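Local coordinates for hypothetical conserved protein TTC0263 (Thermus thermophilus, PDB 2PL2) that is of unknown function but belongs to the tetratricopeptide repeat proteins, all-helical solenoids that commonly serve as scaffolds for binding other proteins, at residues A58-K63 with V78-Y83; Y83-Y87 with Y99-A103; A137-K142 with L160-R166. All coordinates share one frame; numbering follows the deposited sequence.

Contact 1. Residues A58-K63 with V78-Y83; sequences ALENGK and VLSEAY
Leu59 and Gly62 on helix 55-68 face Val78, Leu79, Ala82 and Tyr83 on helix 73-88. The two helices are neighbours in the antiparallel helix stack of a tetratricopeptide repeat protein. The short axes run 8.2 Å apart with 149° between their directions.

The close backbone approach comes first. Gly62 has no side chain, and its CA lies 4.6 Å from the CA of Leu79. Val78 CG1 points to this glycine. That methyl packs on Gly62 CA and sits 3.4 Å from the carbonyl O of Ala58. The carbonyl is already engaged within its own helix, where it accepts from Gly62 N.

Apolar side-chain contacts centre on one methyl of Leu59. With CG anti to the backbone N (chi1 174°), the side chain carries CD1 across to the other helix. There CD1 meets Leu79 CD1 at 3.7 Å and Ala82 CB at 4.0 Å. The aliphatic CG of Lys63 lies against the same Leu79 methyl. No hydrogen bond joins the two segments.

One CH-pi contact completes the interface. Leu59 CD1 stands over a face of the Tyr83 ring, 4.0 Å from its centroid and displaced toward the rim at CE1 and CZ.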
ATOM      1  N   ALA A  58       3.145 -11.883  -8.462  1.00 36.28           N
ATOM      2  CA  ALA A  58       1.756 -11.715  -8.871  1.00 35.68           C
ATOM      3  C   ALA A  58       1.658 -11.633 -10.380  1.00 35.29           C
ATOM      4  O   ALA A  58       0.654 -12.036 -10.967  1.00 34.88           O
ATOM      5  CB  ALA A  58       1.169 -10.462  -8.243  1.00 35.51           C
ATOM      6  N   LEU A  59       2.696 -11.090 -11.003  1.00 34.72           N
ATOM      7  CA  LEU A  59       2.740 -10.977 -12.452  1.00 35.21           C
ATOM      8  C   LEU A  59       2.882 -12.394 -13.010  1.00 35.52           C
ATOM      9  O   LEU A  59       2.306 -12.729 -14.042  1.00 36.28           O
ATOM     10  CB  LEU A  59       3.942 -10.132 -12.881  1.00 35.44           C
ATOM     11  CG  LEU A  59       4.233 -10.015 -14.385  1.00 36.89           C
ATOM     12  CD1 LEU A  59       3.234  -9.064 -15.039  1.00 34.79           C
ATOM     13  CD2 LEU A  59       5.654  -9.495 -14.592  1.00 37.13           C
ATOM     14  N   GLU A  60       3.644 -13.224 -12.305  1.00 35.27           N
ATOM     15  CA  GLU A  60       3.881 -14.598 -12.720  1.00 34.56           C
ATOM     16  C   GLU A  60       2.650 -15.481 -12.533  1.00 34.92           C
ATOM     17  O   GLU A  60       2.430 -16.415 -13.309  1.00 34.42           O
ATOM     18  CB  GLU A  60       5.070 -15.172 -11.944  1.00 35.12           C
ATOM     19  CG  GLU A  60       5.659 -16.433 -12.553  1.00 37.81           C
ATOM     20  CD  GLU A  60       5.888 -16.303 -14.057  1.00 39.03           C
ATOM     21  OE1 GLU A  60       6.614 -15.375 -14.487  1.00 33.99           O
ATOM     22  OE2 GLU A  60       5.328 -17.138 -14.808  1.00 38.72           O
ATOM     23  N   ASN A  61       1.855 -15.187 -11.506  1.00 34.26           N
ATOM     24  CA  ASN A  61       0.633 -15.946 -11.236  1.00 33.66           C
ATOM     25  C   ASN A  61      -0.474 -15.539 -12.207  1.00 32.28           C
ATOM     26  O   ASN A  61      -1.327 -16.347 -12.568  1.00 33.72           O
ATOM     27  CB  ASN A  61       0.168 -15.727  -9.795  1.00 34.83           C
ATOM     28  CG  ASN A  61       0.846 -16.668  -8.813  1.00 37.02           C
ATOM     29  OD1 ASN A  61       0.918 -16.388  -7.615  1.00 38.99           O
ATOM     30  ND2 ASN A  61       1.334 -17.795  -9.314  1.00 36.52           N
ATOM     31  N   GLY A  62      -0.465 -14.275 -12.611  1.00 30.11           N
ATOM     32  CA  GLY A  62      -1.447 -13.803 -13.561  1.00 29.03           C
ATOM     33  C   GLY A  62      -1.160 -14.468 -14.894  1.00 29.59           C
ATOM     34  O   GLY A  62      -2.084 -14.897 -15.599  1.00 27.26           O
ATOM     35  N   LYS A  63       0.131 -14.550 -15.229  1.00 29.15           N
ATOM     36  CA  LYS A  63       0.594 -15.178 -16.463  1.00 28.43           C
ATOM     37  C   LYS A  63       0.129 -16.621 -16.549  1.00 26.99           C
ATOM     38  O   LYS A  63      -0.401 -17.034 -17.559  1.00 27.32           O
ATOM     39  CB  LYS A  63       2.119 -15.136 -16.550  1.00 27.44           C
ATOM     40  CG  LYS A  63       2.677 -13.809 -17.064  1.00 26.63           C
ATOM     41  CD  LYS A  63       4.197 -13.759 -16.980  1.00 20.99           C
ATOM     42  CE  LYS A  63       4.719 -12.524 -17.710  1.00 21.14           C
ATOM     43  NZ  LYS A  63       6.169 -12.277 -17.492  1.00 18.37           N
ATOM     44  N   VAL A  78      -5.660  -9.673 -12.486  1.00 30.45           N
ATOM     45  CA  VAL A  78      -4.415  -9.757 -11.729  1.00 32.29           C
ATOM     46  C   VAL A  78      -3.270  -9.206 -12.573  1.00 33.29           C
ATOM     47  O   VAL A  78      -2.595  -8.257 -12.189  1.00 34.54           O
ATOM     48  CB  VAL A  78      -4.120 -11.220 -11.347  1.00 32.69           C
ATOM     49  CG1 VAL A  78      -2.709 -11.353 -10.822  1.00 34.13           C
ATOM     50  CG2 VAL A  78      -5.124 -11.685 -10.303  1.00 33.63           C
ATOM     51  N   LEU A  79      -3.083  -9.803 -13.741  1.00 33.37           N
ATOM     52  CA  LEU A  79      -2.048  -9.406 -14.686  1.00 33.27           C
ATOM     53  C   LEU A  79      -2.135  -7.913 -15.008  1.00 32.17           C
ATOM     54  O   LEU A  79      -1.125  -7.228 -15.110  1.00 32.20           O
ATOM     55  CB  LEU A  79      -2.213 -10.246 -15.961  1.00 33.93           C
ATOM     56  CG  LEU A  79      -1.185 -10.240 -17.089  1.00 33.09           C
ATOM     57  CD1 LEU A  79       0.190 -10.571 -16.548  1.00 33.42           C
ATOM     58  CD2 LEU A  79      -1.607 -11.272 -18.126  1.00 31.80           C
ATOM     59  N   SER A  80      -3.355  -7.424 -15.162  1.00 33.68           N
ATOM     60  CA  SER A  80      -3.609  -6.023 -15.468  1.00 33.98           C
ATOM     61  C   SER A  80      -3.107  -5.066 -14.385  1.00 35.36           C
ATOM     62  O   SER A  80      -2.454  -4.062 -14.683  1.00 36.33           O
ATOM     63  CB  SER A  80      -5.105  -5.811 -15.667  1.00 32.83           C
ATOM     64  OG  SER A  80      -5.407  -4.435 -15.710  1.00 33.30           O
ATOM     65  N   GLU A  81      -3.430  -5.367 -13.130  1.00 35.63           N
ATOM     66  CA  GLU A  81      -3.010  -4.526 -12.013  1.00 36.67           C
ATOM     67  C   GLU A  81      -1.502  -4.618 -11.799  1.00 38.01           C
ATOM     68  O   GLU A  81      -0.858  -3.650 -11.399  1.00 39.30           O
ATOM     69  CB  GLU A  81      -3.746  -4.944 -10.740  1.00 37.34           C
ATOM     70  CG  GLU A  81      -5.181  -4.459 -10.680  1.00 38.19           C
ATOM     71  CD  GLU A  81      -6.123  -5.498 -10.111  1.00 40.40           C
ATOM     72  OE1 GLU A  81      -5.732  -6.155  -9.118  1.00 40.48           O
ATOM     73  OE2 GLU A  81      -7.255  -5.651 -10.647  1.00 40.12           O
ATOM     74  N   ALA A  82      -0.944  -5.790 -12.076  1.00 36.95           N
ATOM     75  CA  ALA A  82       0.480  -6.012 -11.930  1.00 35.04           C
ATOM     76  C   ALA A  82       1.273  -5.078 -12.841  1.00 34.93           C
ATOM     77  O   ALA A  82       2.302  -4.538 -12.426  1.00 34.37           O
ATOM     78  CB  ALA A  82       0.810  -7.463 -12.234  1.00 35.10           C
ATOM     79  N   TYR A  83       0.797  -4.874 -14.068  1.00 35.35           N
ATOM     80  CA  TYR A  83       1.497  -3.981 -14.992  1.00 37.66           C
ATOM     81  C   TYR A  83       1.437  -2.528 -14.530  1.00 39.51           C
ATOM     82  O   TYR A  83       2.378  -1.757 -14.753  1.00 41.31           O
ATOM     83  CB  TYR A  83       0.927  -4.086 -16.412  1.00 37.33           C
ATOM     84  CG  TYR A  83       1.366  -5.333 -17.136  1.00 38.85           C
ATOM     85  CD1 TYR A  83       2.725  -5.608 -17.331  1.00 37.47           C
ATOM     86  CD2 TYR A  83       0.431  -6.264 -17.588  1.00 37.09           C
ATOM     87  CE1 TYR A  83       3.135  -6.783 -17.944  1.00 37.68           C
ATOM     88  CE2 TYR A  83       0.833  -7.440 -18.202  1.00 37.34           C
ATOM     89  CZ  TYR A  83       2.184  -7.694 -18.379  1.00 37.76           C
ATOM     90  OH  TYR A  83       2.583  -8.869 -18.970  1.00 37.82           O
TER

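Contact 2. Residues Y83-Y87 with Y99-A103; sequences YVALY and YLEQA
Tyr83 and Gln102 meet across the helix pair with the amide side chain laid over the phenol ring. Gln102 CB stands above the ring centre, 3.8 Å from the centroid and almost along the ring normal. From there the extended chain crosses the ring to its CE1 side, where the amide CD and NE2 lie, and OE1 is beside CZ and OH. The amide plane is tilted 41° from the ring, so this is not a flat stack. Gln102 OE1 lies 3.3 Å from Tyr83 OH. At the root of the tyrosine, Tyr83 CB packs on Ala103 CB.

Leu86 and Tyr99 form a second face contact. Leu86 CB sits over the centre of the Tyr99 ring, 4.0 Å from the centroid. Its CD1 reaches the CD1-CE1 side of the same ring. Tyr99 CG is anti to its own carbonyl carbon, which lays the ring against helix 73-88. Tyr83 CD1 comes to the edge of this ring. The Tyr99 hydroxyl is hydrogen-bonded to Arg95 NE, one turn earlier on its own helix.

These helices, 73-88 and 93-113, are consecutive and antiparallel in the tetratricopeptide repeat array. Their local axes are 8.3 Å apart.

Tyr87 takes a different first torsion from Tyr83: CG is anti to the backbone N (chi1 157°), and its ring meets Leu100. Leu100 CD2 lies over one ring face, 3.5 Å from the centroid. CD1 reaches the root of the same side chain, near CB and CG. Leu130 of helix 118-130 touches both Tyr87 and Leu100.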
ATOM      1  N   TYR A  83       0.797  -4.874 -14.068  1.00 35.35           N
ATOM      2  CA  TYR A  83       1.497  -3.981 -14.992  1.00 37.66           C
ATOM      3  C   TYR A  83       1.437  -2.528 -14.530  1.00 39.51           C
ATOM      4  O   TYR A  83       2.378  -1.757 -14.753  1.00 41.31           O
ATOM      5  CB  TYR A  83       0.927  -4.086 -16.412  1.00 37.33           C
ATOM      6  CG  TYR A  83       1.366  -5.333 -17.136  1.00 38.85           C
ATOM      7  CD1 TYR A  83       2.725  -5.608 -17.331  1.00 37.47           C
ATOM      8  CD2 TYR A  83       0.431  -6.264 -17.588  1.00 37.09           C
ATOM      9  CE1 TYR A  83       3.135  -6.783 -17.944  1.00 37.68           C
ATOM     10  CE2 TYR A  83       0.833  -7.440 -18.202  1.00 37.34           C
ATOM     11  CZ  TYR A  83       2.184  -7.694 -18.379  1.00 37.76           C
ATOM     12  OH  TYR A  83       2.583  -8.869 -18.970  1.00 37.82           O
ATOM     13  N   VAL A  84       0.326  -2.149 -13.903  1.00 40.82           N
ATOM     14  CA  VAL A  84       0.168  -0.789 -13.396  1.00 40.50           C
ATOM     15  C   VAL A  84       1.153  -0.541 -12.249  1.00 40.25           C
ATOM     16  O   VAL A  84       1.768   0.516 -12.169  1.00 40.06           O
ATOM     17  CB  VAL A  84      -1.280  -0.529 -12.889  1.00 40.61           C
ATOM     18  CG1 VAL A  84      -1.345   0.807 -12.174  1.00 39.18           C
ATOM     19  CG2 VAL A  84      -2.263  -0.552 -14.062  1.00 38.38           C
ATOM     20  N   ALA A  85       1.299  -1.519 -11.363  1.00 39.26           N
ATOM     21  CA  ALA A  85       2.216  -1.370 -10.248  1.00 40.62           C
ATOM     22  C   ALA A  85       3.600  -1.118 -10.825  1.00 42.21           C
ATOM     23  O   ALA A  85       4.311  -0.212 -10.391  1.00 42.55           O
ATOM     24  CB  ALA A  85       2.214  -2.636  -9.390  1.00 39.91           C
ATOM     25  N   LEU A  86       3.966  -1.928 -11.815  1.00 43.68           N
ATOM     26  CA  LEU A  86       5.252  -1.815 -12.498  1.00 43.15           C
ATOM     27  C   LEU A  86       5.394  -0.450 -13.178  1.00 45.39           C
ATOM     28  O   LEU A  86       6.507   0.035 -13.374  1.00 45.07           O
ATOM     29  CB  LEU A  86       5.382  -2.914 -13.548  1.00 41.12           C
ATOM     30  CG  LEU A  86       5.542  -4.360 -13.081  1.00 41.17           C
ATOM     31  CD1 LEU A  86       5.271  -5.314 -14.242  1.00 38.57           C
ATOM     32  CD2 LEU A  86       6.944  -4.552 -12.539  1.00 39.99           C
ATOM     33  N   TYR A  87       4.267   0.154 -13.549  1.00 47.87           N
ATOM     34  CA  TYR A  87       4.265   1.466 -14.196  1.00 51.69           C
ATOM     35  C   TYR A  87       4.589   2.588 -13.220  1.00 52.87           C
ATOM     36  O   TYR A  87       5.277   3.542 -13.572  1.00 52.07           O
ATOM     37  CB  TYR A  87       2.906   1.770 -14.824  1.00 54.55           C
ATOM     38  CG  TYR A  87       2.675   3.261 -14.995  1.00 57.97           C
ATOM     39  CD1 TYR A  87       3.376   3.985 -15.956  1.00 58.43           C
ATOM     40  CD2 TYR A  87       1.812   3.960 -14.138  1.00 58.21           C
ATOM     41  CE1 TYR A  87       3.224   5.366 -16.067  1.00 59.36           C
ATOM     42  CE2 TYR A  87       1.655   5.334 -14.238  1.00 57.74           C
ATOM     43  CZ  TYR A  87       2.368   6.034 -15.202  1.00 59.87           C
ATOM     44  OH  TYR A  87       2.238   7.402 -15.317  1.00 61.43           O
ATOM     45  N   TYR A  99       4.431  -0.828 -20.054  1.00 34.40           N
ATOM     46  CA  TYR A  99       3.682  -1.610 -19.072  1.00 34.54           C
ATOM     47  C   TYR A  99       2.181  -1.264 -19.095  1.00 35.19           C
ATOM     48  O   TYR A  99       1.326  -2.143 -19.016  1.00 35.01           O
ATOM     49  CB  TYR A  99       4.232  -1.349 -17.668  1.00 34.22           C
ATOM     50  CG  TYR A  99       5.653  -1.822 -17.413  1.00 35.01           C
ATOM     51  CD1 TYR A  99       5.983  -3.178 -17.446  1.00 34.61           C
ATOM     52  CD2 TYR A  99       6.659  -0.913 -17.080  1.00 35.44           C
ATOM     53  CE1 TYR A  99       7.281  -3.612 -17.154  1.00 34.02           C
ATOM     54  CE2 TYR A  99       7.948  -1.334 -16.789  1.00 34.86           C
ATOM     55  CZ  TYR A  99       8.255  -2.684 -16.829  1.00 35.40           C
ATOM     56  OH  TYR A  99       9.542  -3.091 -16.573  1.00 35.05           O
ATOM     57  N   LEU A 100       1.876   0.027 -19.199  1.00 35.61           N
ATOM     58  CA  LEU A 100       0.504   0.513 -19.226  1.00 36.80           C
ATOM     59  C   LEU A 100      -0.155   0.028 -20.498  1.00 37.02           C
ATOM     60  O   LEU A 100      -1.336  -0.331 -20.515  1.00 36.60           O
ATOM     61  CB  LEU A 100       0.498   2.046 -19.194  1.00 38.06           C
ATOM     62  CG  LEU A 100      -0.065   2.820 -17.993  1.00 37.49           C
ATOM     63  CD1 LEU A 100       0.211   2.098 -16.685  1.00 36.08           C
ATOM     64  CD2 LEU A 100       0.557   4.224 -17.996  1.00 35.42           C
ATOM     65  N   GLU A 101       0.628   0.032 -21.571  1.00 37.79           N
ATOM     66  CA  GLU A 101       0.165  -0.416 -22.880  1.00 37.15           C
ATOM     67  C   GLU A 101      -0.213  -1.892 -22.781  1.00 34.58           C
ATOM     68  O   GLU A 101      -1.217  -2.323 -23.360  1.00 34.84           O
ATOM     69  CB  GLU A 101       1.278  -0.232 -23.907  1.00 42.03           C
ATOM     70  CG  GLU A 101       0.803   0.054 -25.313  1.00 46.79           C
ATOM     71  CD  GLU A 101       0.381   1.495 -25.494  1.00 50.07           C
ATOM     72  OE1 GLU A 101       1.133   2.393 -25.037  1.00 51.89           O
ATOM     73  OE2 GLU A 101      -0.692   1.728 -26.104  1.00 50.45           O
ATOM     74  N   GLN A 102       0.588  -2.656 -22.032  1.00 31.35           N
ATOM     75  CA  GLN A 102       0.331  -4.086 -21.835  1.00 31.73           C
ATOM     76  C   GLN A 102      -0.935  -4.292 -21.026  1.00 31.22           C
ATOM     77  O   GLN A 102      -1.695  -5.237 -21.270  1.00 30.57           O
ATOM     78  CB  GLN A 102       1.501  -4.768 -21.107  1.00 31.78           C
ATOM     79  CG  GLN A 102       2.817  -4.734 -21.863  1.00 31.38           C
ATOM     80  CD  GLN A 102       3.855  -5.676 -21.266  1.00 31.79           C
ATOM     81  OE1 GLN A 102       3.733  -6.899 -21.371  1.00 32.58           O
ATOM     82  NE2 GLN A 102       4.873  -5.112 -20.630  1.00 31.46           N
ATOM     83  N   ALA A 103      -1.143  -3.408 -20.050  1.00 32.94           N
ATOM     84  CA  ALA A 103      -2.322  -3.467 -19.191  1.00 32.99           C
ATOM     85  C   ALA A 103      -3.573  -3.208 -20.019  1.00 32.37           C
ATOM     86  O   ALA A 103      -4.597  -3.850 -19.810  1.00 32.64           O
ATOM     87  CB  ALA A 103      -2.206  -2.448 -18.049  1.00 32.56           C
TER

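Contact 3. Residues A137-K142 with L160-R166; sequences AEASLK and LYLSMGR
Glu138 reaches from helix 134-147 to Tyr161 of helix 151-164 and Arg166 just beyond that helix. Its CG is anti to the backbone N (chi1 175°), and the chain beyond is extended. This carries the carboxylate across to the neighbouring helix.

OE1 takes three donors. The shortest bond comes from its own helix: Lys142 NZ donates at 2.7 Å, on the anti side of the carboxylate and 21° out of its plane. Arg166 NH1 gives a weak, bent hydrogen bond to OE1 at 3.2 Å, which is also a salt bridge. Tyr161 OH donates weakly to the same oxygen at 3.4 Å. OE1 lies near the plane of the tyrosine ring, while the carboxylate is turned almost at a right angle to that ring. The guanidinium is similarly steep to the carboxylate, so the pair does not form a flat two-pronged bridge. Arg166 NH1 also has a long, weak ion pair with Glu169.

Beside the charged group, the contact is apolar. Leu160 CD2 packs 3.5 Å from Ala137 CB and also meets Leu141 CD1. Leu160 O accepts from Ser163 OG at 2.6 Å and from Met164 N. Both donors approach from the same face of the carbonyl plane.

After Met164 the chain leaves helix 151-164 at Gly165, whose phi is positive. Arg166 then occupies the N-cap position of helix 167-180. The link thus joins three successive helices of the tetratricopeptide repeat array. Lys142 and Arg166 both pair with one carboxylate, which would be expected to favour the ionised form of Glu138 and tie the two helices and the turn after them together.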
ATOM      1  N   ALA A 137     -10.611   7.660 -20.405  1.00 31.08           N
ATOM      2  CA  ALA A 137     -10.802   7.252 -19.016  1.00 30.09           C
ATOM      3  C   ALA A 137     -12.238   7.473 -18.536  1.00 28.44           C
ATOM      4  O   ALA A 137     -12.834   6.595 -17.911  1.00 28.25           O
ATOM      5  CB  ALA A 137      -9.831   7.999 -18.122  1.00 28.39           C
ATOM      6  N   GLU A 138     -12.794   8.637 -18.859  1.00 29.31           N
ATOM      7  CA  GLU A 138     -14.152   8.990 -18.449  1.00 31.86           C
ATOM      8  C   GLU A 138     -15.197   8.051 -19.053  1.00 30.57           C
ATOM      9  O   GLU A 138     -16.081   7.537 -18.358  1.00 29.31           O
ATOM     10  CB  GLU A 138     -14.445  10.446 -18.838  1.00 37.08           C
ATOM     11  CG  GLU A 138     -15.881  10.907 -18.570  1.00 40.92           C
ATOM     12  CD  GLU A 138     -16.090  12.396 -18.825  1.00 42.53           C
ATOM     13  OE1 GLU A 138     -17.199  12.890 -18.535  1.00 44.49           O
ATOM     14  OE2 GLU A 138     -15.156  13.072 -19.309  1.00 42.33           O
ATOM     15  N   ALA A 139     -15.078   7.825 -20.352  1.00 29.81           N
ATOM     16  CA  ALA A 139     -15.980   6.936 -21.071  1.00 30.54           C
ATOM     17  C   ALA A 139     -15.955   5.522 -20.472  1.00 32.39           C
ATOM     18  O   ALA A 139     -17.004   4.895 -20.295  1.00 34.03           O
ATOM     19  CB  ALA A 139     -15.583   6.891 -22.543  1.00 28.36           C
ATOM     20  N   SER A 140     -14.759   5.020 -20.156  1.00 31.98           N
ATOM     21  CA  SER A 140     -14.620   3.686 -19.577  1.00 31.90           C
ATOM     22  C   SER A 140     -15.225   3.662 -18.187  1.00 31.31           C
ATOM     23  O   SER A 140     -15.938   2.724 -17.827  1.00 31.11           O
ATOM     24  CB  SER A 140     -13.147   3.295 -19.489  1.00 32.91           C
ATOM     25  OG  SER A 140     -12.471   3.616 -20.684  1.00 36.31           O
ATOM     26  N   LEU A 141     -14.930   4.694 -17.398  1.00 31.65           N
ATOM     27  CA  LEU A 141     -15.473   4.772 -16.049  1.00 31.41           C
ATOM     28  C   LEU A 141     -16.988   4.914 -16.087  1.00 31.34           C
ATOM     29  O   LEU A 141     -17.702   4.241 -15.341  1.00 29.09           O
ATOM     30  CB  LEU A 141     -14.834   5.928 -15.280  1.00 32.05           C
ATOM     31  CG  LEU A 141     -13.356   5.681 -14.960  1.00 33.32           C
ATOM     32  CD1 LEU A 141     -12.834   6.767 -14.020  1.00 33.00           C
ATOM     33  CD2 LEU A 141     -13.189   4.312 -14.316  1.00 30.55           C
ATOM     34  N   LYS A 142     -17.482   5.781 -16.967  1.00 33.37           N
ATOM     35  CA  LYS A 142     -18.921   5.954 -17.097  1.00 34.92           C
ATOM     36  C   LYS A 142     -19.484   4.616 -17.521  1.00 35.71           C
ATOM     37  O   LYS A 142     -20.546   4.198 -17.057  1.00 36.26           O
ATOM     38  CB  LYS A 142     -19.246   7.034 -18.128  1.00 34.40           C
ATOM     39  CG  LYS A 142     -18.921   8.414 -17.610  1.00 36.55           C
ATOM     40  CD  LYS A 142     -19.519   9.528 -18.431  1.00 38.12           C
ATOM     41  CE  LYS A 142     -19.257  10.864 -17.740  1.00 39.23           C
ATOM     42  NZ  LYS A 142     -19.810  12.044 -18.470  1.00 40.96           N
ATOM     43  N   LEU A 160     -10.735  10.966 -11.333  1.00 31.34           N
ATOM     44  CA  LEU A 160     -10.452  11.401 -12.707  1.00 31.67           C
ATOM     45  C   LEU A 160     -10.863  12.869 -12.929  1.00 32.47           C
ATOM     46  O   LEU A 160     -10.330  13.541 -13.805  1.00 32.20           O
ATOM     47  CB  LEU A 160     -11.171  10.513 -13.723  1.00 31.72           C
ATOM     48  CG  LEU A 160     -11.030  10.945 -15.191  1.00 31.58           C
ATOM     49  CD1 LEU A 160      -9.558  10.986 -15.605  1.00 29.38           C
ATOM     50  CD2 LEU A 160     -11.835  10.006 -16.077  1.00 31.47           C
ATOM     51  N   TYR A 161     -11.808  13.368 -12.132  1.00 34.24           N
ATOM     52  CA  TYR A 161     -12.237  14.756 -12.270  1.00 34.99           C
ATOM     53  C   TYR A 161     -11.249  15.717 -11.634  1.00 36.78           C
ATOM     54  O   TYR A 161     -11.096  16.859 -12.091  1.00 38.12           O
ATOM     55  CB  TYR A 161     -13.630  14.952 -11.683  1.00 32.50           C
ATOM     56  CG  TYR A 161     -14.704  14.391 -12.571  1.00 29.73           C
ATOM     57  CD1 TYR A 161     -14.579  14.465 -13.952  1.00 27.06           C
ATOM     58  CD2 TYR A 161     -15.840  13.792 -12.043  1.00 29.08           C
ATOM     59  CE1 TYR A 161     -15.546  13.959 -14.785  1.00 27.80           C
ATOM     60  CE2 TYR A 161     -16.829  13.276 -12.878  1.00 29.99           C
ATOM     61  CZ  TYR A 161     -16.664  13.365 -14.254  1.00 28.57           C
ATOM     62  OH  TYR A 161     -17.594  12.849 -15.112  1.00 29.30           O
ATOM     63  N   LEU A 162     -10.574  15.262 -10.584  1.00 37.38           N
ATOM     64  CA  LEU A 162      -9.571  16.100  -9.944  1.00 38.66           C
ATOM     65  C   LEU A 162      -8.378  16.209 -10.888  1.00 40.71           C
ATOM     66  O   LEU A 162      -7.750  17.262 -10.996  1.00 41.62           O
ATOM     67  CB  LEU A 162      -9.152  15.512  -8.594  1.00 35.72           C
ATOM     68  CG  LEU A 162     -10.177  15.776  -7.485  1.00 35.13           C
ATOM     69  CD1 LEU A 162      -9.710  15.192  -6.174  1.00 34.39           C
ATOM     70  CD2 LEU A 162     -10.377  17.272  -7.348  1.00 32.81           C
ATOM     71  N   SER A 163      -8.096  15.121 -11.595  1.00 43.59           N
ATOM     72  CA  SER A 163      -6.992  15.078 -12.552  1.00 45.85           C
ATOM     73  C   SER A 163      -7.285  15.981 -13.752  1.00 47.32           C
ATOM     74  O   SER A 163      -6.388  16.647 -14.273  1.00 47.88           O
ATOM     75  CB  SER A 163      -6.773  13.649 -13.054  1.00 45.76           C
ATOM     76  OG  SER A 163      -7.757  13.293 -14.013  1.00 46.64           O
ATOM     77  N   MET A 164      -8.545  15.987 -14.189  1.00 47.32           N
ATOM     78  CA  MET A 164      -8.971  16.802 -15.321  1.00 47.13           C
ATOM     79  C   MET A 164      -9.203  18.259 -14.925  1.00 49.16           C
ATOM     80  O   MET A 164      -9.220  19.147 -15.780  1.00 49.78           O
ATOM     81  CB  MET A 164     -10.260  16.239 -15.941  1.00 44.13           C
ATOM     82  CG  MET A 164     -10.103  14.902 -16.632  1.00 39.49           C
ATOM     83  SD  MET A 164     -11.614  14.335 -17.416  1.00 37.03           S
ATOM     84  CE  MET A 164     -12.347  13.513 -16.123  1.00 32.50           C
ATOM     85  N   GLY A 165      -9.388  18.504 -13.632  1.00 50.31           N
ATOM     86  CA  GLY A 165      -9.614  19.863 -13.180  1.00 50.26           C
ATOM     87  C   GLY A 165     -11.084  20.176 -12.983  1.00 50.54           C
ATOM     88  O   GLY A 165     -11.447  21.334 -12.749  1.00 51.14           O
ATOM     89  N   ARG A 166     -11.933  19.153 -13.095  1.00 49.38           N
ATOM     90  CA  ARG A 166     -13.371  19.322 -12.899  1.00 48.14           C
ATOM     91  C   ARG A 166     -13.697  19.140 -11.416  1.00 46.08           C
ATOM     92  O   ARG A 166     -14.351  18.177 -11.023  1.00 45.82           O
ATOM     93  CB  ARG A 166     -14.145  18.291 -13.714  1.00 50.17           C
ATOM     94  CG  ARG A 166     -13.945  18.368 -15.222  1.00 52.00           C
ATOM     95  CD  ARG A 166     -14.841  17.340 -15.899  1.00 54.79           C
ATOM     96  NE  ARG A 166     -14.716  17.327 -17.349  1.00 56.45           N
ATOM     97  CZ  ARG A 166     -15.483  16.593 -18.149  1.00 57.62           C
ATOM     98  NH1 ARG A 166     -16.425  15.818 -17.629  1.00 55.94           N
ATOM     99  NH2 ARG A 166     -15.311  16.633 -19.464  1.00 58.47           N
TER

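In the fold
Contacts 1 and 2 are buried and form one continuous patch, with centres 10 Å apart. Both use helix 73-88 and share Tyr83, whose ring meets Leu59 in one and Gln102 in the other. They also touch directly through Leu59 CD2 and Leu86 CD1. Helix 73-88 is thus held between helices 55-68 and 93-113. Contact 3 lies apart, its centre about 19 Å from that of contact 2 and 25 Å from that of contact 1. It is only partly buried and joins later helices of the array. Its chemistry differs accordingly. Methyl and ring packing dominates the first two, while contact 3 adds a salt-bridge network next to its leucine packing.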